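Local coordinates for L-threonine dehydrogenase (Flavobacterium frigidimaris, PDB 2YY7), which probably catalyses the NAD-dependent oxidation of L-threonine to 2-amino-3-oxobutanoate, at residues L6-C11 with I72-A77; I113-S118 with V165-Y170; A149-C154 with H237-L242. All blocks are in the same frame, centred on the assembly; numbering follows the deposited sequence.

Overall arrangement
All three contacts belong to the Rossmann-type half of the subunit and reach one sheet. Contacts 1 and 2 have centres about 12 Å apart and join directly, because strands 71-74 and 112-118 are neighbours: I72 O lies 2.9 Å from F114 N, a probable hydrogen bond. Contact 3 is about 7 Å from contact 2, centre to centre, and packs against it through helix 142-161 and the 237-242 segment; from contact 1 it is about 17 Å away. Along the chain contact 1 closes before the others open, while contacts 2 and 3 interleave. Contacts 1 and 2 both touch NAD; contact 3 lies behind contact 2, in the cofactor's second shell, where E151 holds S117.

Contact 1 (L6-C11 with I72-A77); sequences LIIGAC and IYLMAA. With NAD (nicotinamide-adenine-dinucleotide), chain E.
With CG1 anti to its carbonyl carbon and CG2 anti to its backbone N (chi1 -57°), I8 spreads two branches over the neighbouring strand. Its CD1 reaches I72 CG2 at 3.9 Å, and its CG2 meets L74 CD1 at 4.0 Å. L74 has CG anti to its own N (chi1 174°), which carries CD1 back toward I8; I8 crosses both partners obliquely. I7 points to the other face with Y73, and there its CG2 rests on M75 CG. Beneath the side chains the main chains run parallel. Y73 N donates to L6 O at 3.0 Å and I8 N to Y73 O at 2.9 Å, both nearly straight and in the carbonyl plane. M75 N to I8 O is shorter, 2.8 Å, but bent to 145° as the second chain leaves the sheet.

Strands 5-8 and 71-74 are adjacent parallel strands of the Rossmann fold, and both end at the dinucleotide. G9 opens the glycine-rich GXXGXXG turn; a CB on it would strike A76 N and be jammed against the preceding carbonyl. The ribose lies near the turn, with G9 CA 3.6 Å from NAD O4B. A76 CB touches the adenine at C4A, also 3.6 Å away, while M75 O lies 3.1 Å from NAD C5D. D35 OD2 accepts from C11 N and is also hydrogen-bonded to NAD, tying turn to cofactor. Helix 13-26 packs on I7 through T19 and L22, and V101 of helix 87-106 packs on I72 and L74.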
loop_
_atom_site.group_PDB
_atom_site.type_symbol
_atom_site.label_atom_id
_atom_site.label_comp_id
_atom_site.label_asym_id
_atom_site.label_seq_id
_atom_site.Cartn_x
_atom_site.Cartn_y
_atom_site.Cartn_z
ATOM N N LEU A 6 -13.877 16.558 16.441
ATOM C CA LEU A 6 -12.532 17.112 16.422
ATOM C C LEU A 6 -12.039 17.048 14.982
ATOM O O LEU A 6 -11.913 15.964 14.404
ATOM C CB LEU A 6 -11.583 16.316 17.321
ATOM C CG LEU A 6 -10.111 16.738 17.215
ATOM C CD1 LEU A 6 -9.953 18.203 17.642
ATOM C CD2 LEU A 6 -9.251 15.827 18.084
ATOM N N ILE A 7 -11.795 18.212 14.390
ATOM C CA ILE A 7 -11.297 18.272 13.025
ATOM C C ILE A 7 -9.805 18.588 13.083
ATOM O O ILE A 7 -9.404 19.652 13.553
ATOM C CB ILE A 7 -12.015 19.367 12.212
ATOM C CG1 ILE A 7 -13.505 19.036 12.097
ATOM C CG2 ILE A 7 -11.391 19.475 10.825
ATOM C CD1 ILE A 7 -14.333 20.147 11.500
ATOM N N ILE A 8 -8.990 17.647 12.621
ATOM C CA ILE A 8 -7.544 17.816 12.617
ATOM C C ILE A 8 -7.162 18.320 11.226
ATOM O O ILE A 8 -7.471 17.676 10.220
ATOM C CB ILE A 8 -6.846 16.473 12.923
ATOM C CG1 ILE A 8 -7.352 15.935 14.266
ATOM C CG2 ILE A 8 -5.329 16.654 12.972
ATOM C CD1 ILE A 8 -6.751 14.588 14.653
ATOM N N GLY A 9 -6.504 19.478 11.183
ATOM C CA GLY A 9 -6.124 20.090 9.921
ATOM C C GLY A 9 -7.290 20.946 9.458
ATOM O O GLY A 9 -7.588 21.017 8.269
ATOM N N ALA A 10 -7.939 21.611 10.414
ATOM C CA ALA A 10 -9.115 22.435 10.147
ATOM C C ALA A 10 -8.887 23.704 9.336
ATOM O O ALA A 10 -9.843 24.280 8.807
ATOM C CB ALA A 10 -9.805 22.788 11.472
ATOM N N CYS A 11 -7.637 24.145 9.238
ATOM C CA CYS A 11 -7.320 25.358 8.493
ATOM C C CYS A 11 -7.058 25.113 7.007
ATOM O O CYS A 11 -6.787 26.051 6.251
ATOM C CB CYS A 11 -6.114 26.052 9.137
ATOM S SG CYS A 11 -6.446 26.619 10.835
ATOM N N ILE A 72 -13.733 11.935 14.903
ATOM C CA ILE A 72 -12.537 12.619 14.430
ATOM C C ILE A 72 -12.484 12.635 12.909
ATOM O O ILE A 72 -12.652 11.600 12.259
ATOM C CB ILE A 72 -11.231 11.958 14.948
ATOM C CG1 ILE A 72 -11.063 12.227 16.445
ATOM C CG2 ILE A 72 -10.017 12.512 14.176
ATOM C CD1 ILE A 72 -9.737 11.756 17.009
ATOM N N TYR A 73 -12.288 13.828 12.353
ATOM C CA TYR A 73 -12.142 14.008 10.915
ATOM C C TYR A 73 -10.663 14.374 10.752
ATOM O O TYR A 73 -10.261 15.502 11.053
ATOM C CB TYR A 73 -13.021 15.158 10.401
ATOM C CG TYR A 73 -14.511 14.885 10.432
ATOM C CD1 TYR A 73 -15.240 14.742 9.247
ATOM C CD2 TYR A 73 -15.196 14.788 11.643
ATOM C CE1 TYR A 73 -16.622 14.514 9.269
ATOM C CE2 TYR A 73 -16.577 14.559 11.680
ATOM C CZ TYR A 73 -17.283 14.424 10.490
ATOM O OH TYR A 73 -18.642 14.199 10.527
ATOM N N LEU A 74 -9.858 13.411 10.309
ATOM C CA LEU A 74 -8.419 13.616 10.116
ATOM C C LEU A 74 -8.131 14.127 8.708
ATOM O O LEU A 74 -8.046 13.351 7.751
ATOM C CB LEU A 74 -7.671 12.303 10.351
ATOM C CG LEU A 74 -6.165 12.252 10.063
ATOM C CD1 LEU A 74 -5.423 13.251 10.932
ATOM C CD2 LEU A 74 -5.658 10.846 10.328
ATOM N N MET A 75 -7.968 15.437 8.592
ATOM C CA MET A 75 -7.726 16.065 7.304
ATOM C C MET A 75 -6.267 16.411 7.061
ATOM O O MET A 75 -5.886 16.708 5.935
ATOM C CB MET A 75 -8.570 17.335 7.190
ATOM C CG MET A 75 -10.022 17.139 7.599
ATOM S SD MET A 75 -10.832 15.806 6.678
ATOM C CE MET A 75 -11.337 16.681 5.198
ATOM N N ALA A 76 -5.450 16.370 8.108
ATOM C CA ALA A 76 -4.036 16.711 7.979
ATOM C C ALA A 76 -3.239 15.694 7.173
ATOM O O ALA A 76 -3.350 14.488 7.387
ATOM C CB ALA A 76 -3.407 16.888 9.372
ATOM N N ALA A 77 -2.429 16.201 6.247
ATOM C CA ALA A 77 -1.584 15.379 5.380
ATOM C C ALA A 77 -0.991 16.293 4.323
ATOM O O ALA A 77 -1.475 17.406 4.134
ATOM C CB ALA A 77 -2.414 14.296 4.696
HETATM P PA NAD E . -4.587 21.413 2.937
HETATM O O1A NAD E . -5.265 22.599 2.343
HETATM O O2A NAD E . -3.151 21.257 2.588
HETATM O O5B NAD E . -4.851 21.334 4.495
HETATM C C5B NAD E . -4.050 20.552 5.334
HETATM C C4B NAD E . -4.080 21.130 6.728
HETATM O O4B NAD E . -3.411 20.208 7.592
HETATM C C3B NAD E . -3.351 22.492 6.808
HETATM O O3B NAD E . -4.178 23.501 7.413
HETATM C C2B NAD E . -2.080 22.157 7.598
HETATM O O2B NAD E . -1.623 23.247 8.381
HETATM C C1B NAD E . -2.549 20.961 8.441
HETATM N N9A NAD E . -1.432 20.163 8.967
HETATM C C8A NAD E . -0.283 19.788 8.271
HETATM N N7A NAD E . 0.498 19.089 9.107
HETATM C C5A NAD E . -0.147 19.005 10.292
HETATM C C6A NAD E . 0.224 18.433 11.498
HETATM N N6A NAD E . 1.417 17.897 11.645
HETATM N N1A NAD E . -0.625 18.524 12.570
HETATM C C2A NAD E . -1.845 19.175 12.462
HETATM N N3A NAD E . -2.221 19.778 11.277
HETATM C C4A NAD E . -1.356 19.685 10.216
HETATM O O3 NAD E . -5.285 20.077 2.385
HETATM P PN NAD E . -6.837 19.816 1.985
HETATM O O1N NAD E . -7.789 20.418 2.976
HETATM O O2N NAD E . -6.925 20.073 0.522
HETATM O O5D NAD E . -6.919 18.203 2.152
HETATM C C5D NAD E . -7.366 17.612 3.381
HETATM C C4D NAD E . -7.425 16.071 3.195
HETATM O O4D NAD E . -8.193 15.752 2.049
HETATM C C3D NAD E . -6.057 15.430 2.943
HETATM O O3D NAD E . -6.051 14.131 3.527
HETATM C C2D NAD E . -6.019 15.253 1.444
HETATM O O2D NAD E . -5.068 14.263 1.131
HETATM C C1D NAD E . -7.474 14.907 1.125
HETATM N N1N NAD E . -7.768 15.202 -0.297
HETATM C C2N NAD E . -7.817 16.512 -0.730
HETATM C C3N NAD E . -8.093 16.779 -2.067
HETATM C C7N NAD E . -8.270 18.194 -2.544
HETATM O O7N NAD E . -8.467 18.338 -3.908
HETATM N N7N NAD E . -8.192 19.252 -1.716
HETATM C C4N NAD E . -8.297 15.722 -2.974
HETATM C C5N NAD E . -8.270 14.402 -2.514
HETATM C C6N NAD E . -7.986 14.144 -1.187
#

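Contact 2 (I113-S118 with V165-Y170); sequences IFWPSS and VRSIRY. With NAD (nicotinamide-adenine-dinucleotide), chain E.
The two chains run in the same general direction, 28° apart end to end, pairing as parallel strands at I113-V165 and F114-R166. R166 N gives a nearly straight bond to I113 O (2.8 Å, 172°), and W115 N bonds R166 O at 3.1 Å almost along the C=O axis. Farther on, S117 N donates to I168 O at 2.9 Å from above the carbonyl plane. Between these bonds S167, with OG anti to its backbone N, turns its hydroxyl onto W115 O, a bond that looks very short in the model and is placed less surely.

On the I113 side, I113 CG2 and V165 CG2 meet obliquely at 3.9 Å. The other face carries F114 and Y170. I168 holds CG1 in the crowded position between N and carbonyl carbon (chi1 54°), which sets CG1 at the edge of the F114 ring, 3.7 Å from CZ, the two side chains crossing at about a right angle. F114 and Y170 approach tip to tip, Y170 OH 3.3 Å from F114 CE2; the hydroxyl itself is hydrogen-bonded to T223 OG1. R169 lays its CG beside S117 CB and sends its guanidinium on to E151.

NAD closes the far end: S117 O lies 3.2 Å from its C6N, and Y170 CB is 3.4 Å from C5N, with C6N also at the edge of the Y170 ring. K147 NZ, hydrogen-bonded to P116 O, belongs with Y143 to the Tyr-X-X-X-Lys motif of short-chain dehydrogenases. The strand ends thus form the nicotinamide side of a Rossmann cofactor site, helix 142-161 linking the two strands as a beta-alpha-beta crossover.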
loop_
_atom_site.group_PDB
_atom_site.type_symbol
_atom_site.label_atom_id
_atom_site.label_comp_id
_atom_site.label_asym_id
_atom_site.label_seq_id
_atom_site.Cartn_x
_atom_site.Cartn_y
_atom_site.Cartn_z
ATOM N N ILE A 113 -14.622 7.646 12.834
ATOM C CA ILE A 113 -13.544 8.327 12.139
ATOM C C ILE A 113 -13.861 8.580 10.680
ATOM O O ILE A 113 -14.466 7.738 10.005
ATOM C CB ILE A 113 -12.238 7.487 12.144
ATOM C CG1 ILE A 113 -11.703 7.331 13.565
ATOM C CG2 ILE A 113 -11.189 8.147 11.246
ATOM C CD1 ILE A 113 -10.568 6.332 13.667
ATOM N N PHE A 114 -13.472 9.758 10.205
ATOM C CA PHE A 114 -13.586 10.067 8.794
ATOM C C PHE A 114 -12.151 10.362 8.385
ATOM O O PHE A 114 -11.468 11.170 9.023
ATOM C CB PHE A 114 -14.413 11.313 8.473
ATOM C CG PHE A 114 -14.333 11.698 7.009
ATOM C CD1 PHE A 114 -15.025 10.959 6.046
ATOM C CD2 PHE A 114 -13.470 12.709 6.584
ATOM C CE1 PHE A 114 -14.857 11.213 4.684
ATOM C CE2 PHE A 114 -13.290 12.976 5.220
ATOM C CZ PHE A 114 -13.985 12.222 4.267
ATOM N N TRP A 115 -11.696 9.693 7.339
ATOM C CA TRP A 115 -10.352 9.894 6.825
ATOM C C TRP A 115 -10.486 9.850 5.311
ATOM O O TRP A 115 -10.929 8.854 4.750
ATOM C CB TRP A 115 -9.418 8.785 7.301
ATOM C CG TRP A 115 -8.077 8.853 6.634
ATOM C CD1 TRP A 115 -7.066 9.733 6.899
ATOM C CD2 TRP A 115 -7.641 8.061 5.527
ATOM N NE1 TRP A 115 -6.027 9.539 6.022
ATOM C CE2 TRP A 115 -6.355 8.517 5.168
ATOM C CE3 TRP A 115 -8.216 7.010 4.799
ATOM C CZ2 TRP A 115 -5.630 7.957 4.110
ATOM C CZ3 TRP A 115 -7.494 6.453 3.744
ATOM C CH2 TRP A 115 -6.215 6.928 3.412
ATOM N N PRO A 116 -10.116 10.938 4.627
ATOM C CA PRO A 116 -10.242 10.935 3.173
ATOM C C PRO A 116 -9.052 10.359 2.424
ATOM O O PRO A 116 -7.893 10.570 2.798
ATOM C CB PRO A 116 -10.444 12.403 2.858
ATOM C CG PRO A 116 -9.469 13.053 3.829
ATOM C CD PRO A 116 -9.723 12.275 5.120
ATOM N N SER A 117 -9.361 9.612 1.372
ATOM C CA SER A 117 -8.341 9.046 0.508
ATOM C C SER A 117 -8.350 10.012 -0.667
ATOM O O SER A 117 -8.802 11.155 -0.526
ATOM C CB SER A 117 -8.736 7.645 0.038
ATOM O OG SER A 117 -7.733 7.089 -0.800
ATOM N N SER A 118 -7.876 9.559 -1.820
ATOM C CA SER A 118 -7.838 10.409 -3.002
ATOM C C SER A 118 -7.800 9.597 -4.293
ATOM O O SER A 118 -7.446 8.418 -4.289
ATOM C CB SER A 118 -6.606 11.320 -2.939
ATOM O OG SER A 118 -6.384 11.965 -4.174
ATOM N N VAL A 165 -14.571 3.353 10.766
ATOM C CA VAL A 165 -13.817 4.348 10.006
ATOM C C VAL A 165 -14.399 4.424 8.600
ATOM O O VAL A 165 -14.540 3.410 7.915
ATOM C CB VAL A 165 -12.307 3.996 9.940
ATOM C CG1 VAL A 165 -12.116 2.567 9.445
ATOM C CG2 VAL A 165 -11.584 4.985 9.031
ATOM N N ARG A 166 -14.744 5.636 8.182
ATOM C CA ARG A 166 -15.346 5.856 6.878
ATOM C C ARG A 166 -14.456 6.733 6.018
ATOM O O ARG A 166 -13.826 7.669 6.514
ATOM C CB ARG A 166 -16.721 6.490 7.076
ATOM C CG ARG A 166 -17.508 5.766 8.166
ATOM C CD ARG A 166 -18.922 6.280 8.364
ATOM N NE ARG A 166 -19.558 5.562 9.465
ATOM C CZ ARG A 166 -20.841 5.654 9.793
ATOM N NH1 ARG A 166 -21.653 6.441 9.104
ATOM N NH2 ARG A 166 -21.312 4.953 10.818
ATOM N N SER A 167 -14.413 6.435 4.722
ATOM C CA SER A 167 -13.562 7.179 3.804
ATOM C C SER A 167 -14.119 7.331 2.393
ATOM O O SER A 167 -14.942 6.535 1.941
ATOM C CB SER A 167 -12.197 6.489 3.713
ATOM O OG SER A 167 -11.313 7.202 2.859
ATOM N N ILE A 168 -13.662 8.376 1.712
ATOM C CA ILE A 168 -14.035 8.625 0.331
ATOM C C ILE A 168 -12.803 9.113 -0.431
ATOM O O ILE A 168 -11.950 9.823 0.114
ATOM C CB ILE A 168 -15.190 9.668 0.193
ATOM C CG1 ILE A 168 -14.847 10.956 0.932
ATOM C CG2 ILE A 168 -16.490 9.086 0.742
ATOM C CD1 ILE A 168 -16.010 11.941 0.968
ATOM N N ARG A 169 -12.699 8.698 -1.685
ATOM C CA ARG A 169 -11.585 9.090 -2.529
ATOM C C ARG A 169 -11.964 10.384 -3.252
ATOM O O ARG A 169 -12.435 10.353 -4.389
ATOM C CB ARG A 169 -11.281 7.968 -3.535
ATOM C CG ARG A 169 -10.818 6.652 -2.892
ATOM C CD ARG A 169 -10.898 5.481 -3.888
ATOM N NE ARG A 169 -10.428 4.217 -3.316
ATOM C CZ ARG A 169 -10.797 3.013 -3.751
ATOM N NH1 ARG A 169 -11.645 2.898 -4.769
ATOM N NH2 ARG A 169 -10.335 1.919 -3.159
ATOM N N TYR A 170 -11.776 11.526 -2.587
ATOM C CA TYR A 170 -12.114 12.818 -3.198
ATOM C C TYR A 170 -11.402 13.045 -4.531
ATOM O O TYR A 170 -10.216 12.740 -4.667
ATOM C CB TYR A 170 -11.670 14.008 -2.340
ATOM C CG TYR A 170 -12.264 14.212 -0.964
ATOM C CD1 TYR A 170 -13.643 14.294 -0.759
ATOM C CD2 TYR A 170 -11.426 14.448 0.123
ATOM C CE1 TYR A 170 -14.164 14.615 0.511
ATOM C CE2 TYR A 170 -11.930 14.766 1.376
ATOM C CZ TYR A 170 -13.291 14.849 1.567
ATOM O OH TYR A 170 -13.753 15.168 2.827
HETATM P PA NAD E . -4.587 21.413 2.937
HETATM O O1A NAD E . -5.265 22.599 2.343
HETATM O O2A NAD E . -3.151 21.257 2.588
HETATM O O5B NAD E . -4.851 21.334 4.495
HETATM C C5B NAD E . -4.050 20.552 5.334
HETATM C C4B NAD E . -4.080 21.130 6.728
HETATM O O4B NAD E . -3.411 20.208 7.592
HETATM C C3B NAD E . -3.351 22.492 6.808
HETATM O O3B NAD E . -4.178 23.501 7.413
HETATM C C2B NAD E . -2.080 22.157 7.598
HETATM O O2B NAD E . -1.623 23.247 8.381
HETATM C C1B NAD E . -2.549 20.961 8.441
HETATM N N9A NAD E . -1.432 20.163 8.967
HETATM C C8A NAD E . -0.283 19.788 8.271
HETATM N N7A NAD E . 0.498 19.089 9.107
HETATM C C5A NAD E . -0.147 19.005 10.292
HETATM C C6A NAD E . 0.224 18.433 11.498
HETATM N N6A NAD E . 1.417 17.897 11.645
HETATM N N1A NAD E . -0.625 18.524 12.570
HETATM C C2A NAD E . -1.845 19.175 12.462
HETATM N N3A NAD E . -2.221 19.778 11.277
HETATM C C4A NAD E . -1.356 19.685 10.216
HETATM O O3 NAD E . -5.285 20.077 2.385
HETATM P PN NAD E . -6.837 19.816 1.985
HETATM O O1N NAD E . -7.789 20.418 2.976
HETATM O O2N NAD E . -6.925 20.073 0.522
HETATM O O5D NAD E . -6.919 18.203 2.152
HETATM C C5D NAD E . -7.366 17.612 3.381
HETATM C C4D NAD E . -7.425 16.071 3.195
HETATM O O4D NAD E . -8.193 15.752 2.049
HETATM C C3D NAD E . -6.057 15.430 2.943
HETATM O O3D NAD E . -6.051 14.131 3.527
HETATM C C2D NAD E . -6.019 15.253 1.444
HETATM O O2D NAD E . -5.068 14.263 1.131
HETATM C C1D NAD E . -7.474 14.907 1.125
HETATM N N1N NAD E . -7.768 15.202 -0.297
HETATM C C2N NAD E . -7.817 16.512 -0.730
HETATM C C3N NAD E . -8.093 16.779 -2.067
HETATM C C7N NAD E . -8.270 18.194 -2.544
HETATM O O7N NAD E . -8.467 18.338 -3.908
HETATM N N7N NAD E . -8.192 19.252 -1.716
HETATM C C4N NAD E . -8.297 15.722 -2.974
HETATM C C5N NAD E . -8.270 14.402 -2.514
HETATM C C6N NAD E . -7.986 14.144 -1.187
#

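Contact 3 (A149-C154 with H237-L242); sequences AGERWC and HSSYNL
The closest side-chain approaches come from E151 and R152. E151 has CG anti to its carbonyl carbon (chi1 -68°) and the chain extended beyond, so that its carboxylate lies along S239, OE1 3.4 Å from S239 CB. One residue on, R152 starts away from the loop but bends twice, bringing NH2 to 3.4 Å from S238 CB. E151 O approaches S238 CA at 3.8 Å, and farther along the helix C154 CB is 3.8 Å from H237 O. No hydrogen bond spans the two segments, so they meet by van der Waals packing.

The polar ends are fixed by the next shell. E151 OE1 is hydrogen-bonded to S117 OG and OE2 forms a salt bridge with R169 NH2, so a buried carboxylate is gripped at both oxygens, which would favour its charged form. S239 OG, anti to its backbone N, pairs with S167 OG, while N241 OD1 takes R169 NH1 and so steadies the same guanidinium. R152 NH1 bridges E155 OE1 and also bonds P139 O of the second subunit. An alanine in place of E151 would take away the salt bridge to R169 and the hydrogen bond to S117 OG, and would probably leave the R169 guanidinium less well fixed and loosen the packing on S239.

The short, weakly bonded strand 240-241 lies beside strand 164-174, with Y240 bonded through its backbone to S167 and R169. Helix 142-161 packs across this sheet as a layer of the Rossmann-type alpha/beta sandwich. Its opposite side meets the second subunit, where W153 stacks edge-to-face with W91 of that chain, consistent with the helical dimer interface of UDP-galactose 4-epimerase-like short-chain dehydrogenases.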
loop_
_atom_site.group_PDB
_atom_site.type_symbol
_atom_site.label_atom_id
_atom_site.label_comp_id
_atom_site.label_asym_id
_atom_site.label_seq_id
_atom_site.Cartn_x
_atom_site.Cartn_y
_atom_site.Cartn_z
ATOM N N ALA A 149 -2.072 2.642 1.219
ATOM C CA ALA A 149 -1.748 1.930 2.456
ATOM C C ALA A 149 -2.738 2.354 3.540
ATOM O O ALA A 149 -3.132 1.550 4.394
ATOM C CB ALA A 149 -0.320 2.251 2.889
ATOM N N GLY A 150 -3.135 3.624 3.501
ATOM C CA GLY A 150 -4.090 4.130 4.469
ATOM C C GLY A 150 -5.395 3.370 4.346
ATOM O O GLY A 150 -5.954 2.939 5.346
ATOM N N GLU A 151 -5.886 3.218 3.115
ATOM C CA GLU A 151 -7.127 2.484 2.860
ATOM C C GLU A 151 -7.032 1.056 3.383
ATOM O O GLU A 151 -7.952 0.568 4.042
ATOM C CB GLU A 151 -7.435 2.434 1.355
ATOM C CG GLU A 151 -7.792 3.771 0.732
ATOM C CD GLU A 151 -8.322 3.627 -0.688
ATOM O OE1 GLU A 151 -8.506 4.661 -1.363
ATOM O OE2 GLU A 151 -8.556 2.479 -1.128
ATOM N N ARG A 152 -5.925 0.384 3.072
ATOM C CA ARG A 152 -5.720 -0.992 3.518
ATOM C C ARG A 152 -5.799 -1.085 5.043
ATOM O O ARG A 152 -6.420 -2.004 5.587
ATOM C CB ARG A 152 -4.359 -1.513 3.042
ATOM C CG ARG A 152 -4.171 -1.601 1.518
ATOM C CD ARG A 152 -5.024 -2.701 0.875
ATOM N NE ARG A 152 -6.376 -2.240 0.571
ATOM C CZ ARG A 152 -7.488 -2.812 1.017
ATOM N NH1 ARG A 152 -7.416 -3.880 1.799
ATOM N NH2 ARG A 152 -8.672 -2.313 0.679
ATOM N N TRP A 153 -5.168 -0.138 5.735
ATOM C CA TRP A 153 -5.184 -0.145 7.192
ATOM C C TRP A 153 -6.554 0.204 7.774
ATOM O O TRP A 153 -6.945 -0.345 8.804
ATOM C CB TRP A 153 -4.102 0.790 7.747
ATOM C CG TRP A 153 -2.741 0.147 7.772
ATOM C CD1 TRP A 153 -1.649 0.485 7.015
ATOM C CD2 TRP A 153 -2.331 -0.956 8.594
ATOM N NE1 TRP A 153 -0.585 -0.341 7.319
ATOM C CE2 TRP A 153 -0.977 -1.233 8.283
ATOM C CE3 TRP A 153 -2.978 -1.736 9.564
ATOM C CZ2 TRP A 153 -0.257 -2.259 8.910
ATOM C CZ3 TRP A 153 -2.260 -2.759 10.188
ATOM C CH2 TRP A 153 -0.912 -3.009 9.857
ATOM N N CYS A 154 -7.289 1.107 7.127
ATOM C CA CYS A 154 -8.625 1.452 7.616
ATOM C C CYS A 154 -9.500 0.205 7.584
ATOM O O CYS A 154 -10.230 -0.087 8.535
ATOM C CB CYS A 154 -9.270 2.534 6.745
ATOM S SG CYS A 154 -8.613 4.183 7.017
ATOM N N HIS A 237 -15.153 -0.628 3.517
ATOM C CA HIS A 237 -14.371 -0.127 4.633
ATOM C C HIS A 237 -12.949 0.327 4.311
ATOM O O HIS A 237 -12.149 0.607 5.210
ATOM C CB HIS A 237 -14.417 -1.180 5.736
ATOM C CG HIS A 237 -15.817 -1.593 6.077
ATOM N ND1 HIS A 237 -16.700 -0.756 6.726
ATOM C CD2 HIS A 237 -16.518 -2.712 5.774
ATOM C CE1 HIS A 237 -17.882 -1.340 6.807
ATOM N NE2 HIS A 237 -17.800 -2.527 6.235
ATOM N N SER A 238 -12.655 0.407 3.017
ATOM C CA SER A 238 -11.373 0.897 2.536
ATOM C C SER A 238 -11.698 2.368 2.272
ATOM O O SER A 238 -11.496 3.218 3.139
ATOM C CB SER A 238 -10.976 0.170 1.243
ATOM O OG SER A 238 -12.055 0.125 0.320
ATOM N N SER A 239 -12.226 2.660 1.085
ATOM C CA SER A 239 -12.632 4.023 0.737
ATOM C C SER A 239 -13.547 3.972 -0.482
ATOM O O SER A 239 -13.347 3.155 -1.386
ATOM C CB SER A 239 -11.420 4.909 0.442
ATOM O OG SER A 239 -11.805 6.276 0.344
ATOM N N TYR A 240 -14.550 4.845 -0.495
ATOM C CA TYR A 240 -15.518 4.909 -1.587
ATOM C C TYR A 240 -15.090 5.784 -2.751
ATOM O O TYR A 240 -14.557 6.879 -2.553
ATOM C CB TYR A 240 -16.853 5.466 -1.075
ATOM C CG TYR A 240 -17.772 4.465 -0.421
ATOM C CD1 TYR A 240 -18.679 3.725 -1.181
ATOM C CD2 TYR A 240 -17.758 4.275 0.957
ATOM C CE1 TYR A 240 -19.555 2.820 -0.578
ATOM C CE2 TYR A 240 -18.627 3.373 1.569
ATOM C CZ TYR A 240 -19.522 2.653 0.794
ATOM O OH TYR A 240 -20.391 1.775 1.395
ATOM N N ASN A 241 -15.312 5.298 -3.968
ATOM C CA ASN A 241 -15.037 6.104 -5.145
ATOM C C ASN A 241 -16.089 7.208 -4.982
ATOM O O ASN A 241 -17.172 6.955 -4.450
ATOM C CB ASN A 241 -15.311 5.312 -6.430
ATOM C CG ASN A 241 -14.043 4.754 -7.069
ATOM O OD1 ASN A 241 -12.948 4.876 -6.524
ATOM N ND2 ASN A 241 -14.196 4.137 -8.232
ATOM N N LEU A 242 -15.773 8.421 -5.414
ATOM C CA LEU A 242 -16.704 9.540 -5.301
ATOM C C LEU A 242 -16.542 10.414 -6.540
ATOM O O LEU A 242 -15.433 10.813 -6.883
ATOM C CB LEU A 242 -16.396 10.363 -4.043
ATOM C CG LEU A 242 -17.433 11.425 -3.667
ATOM C CD1 LEU A 242 -18.607 10.760 -2.955
ATOM C CD2 LEU A 242 -16.800 12.471 -2.754
#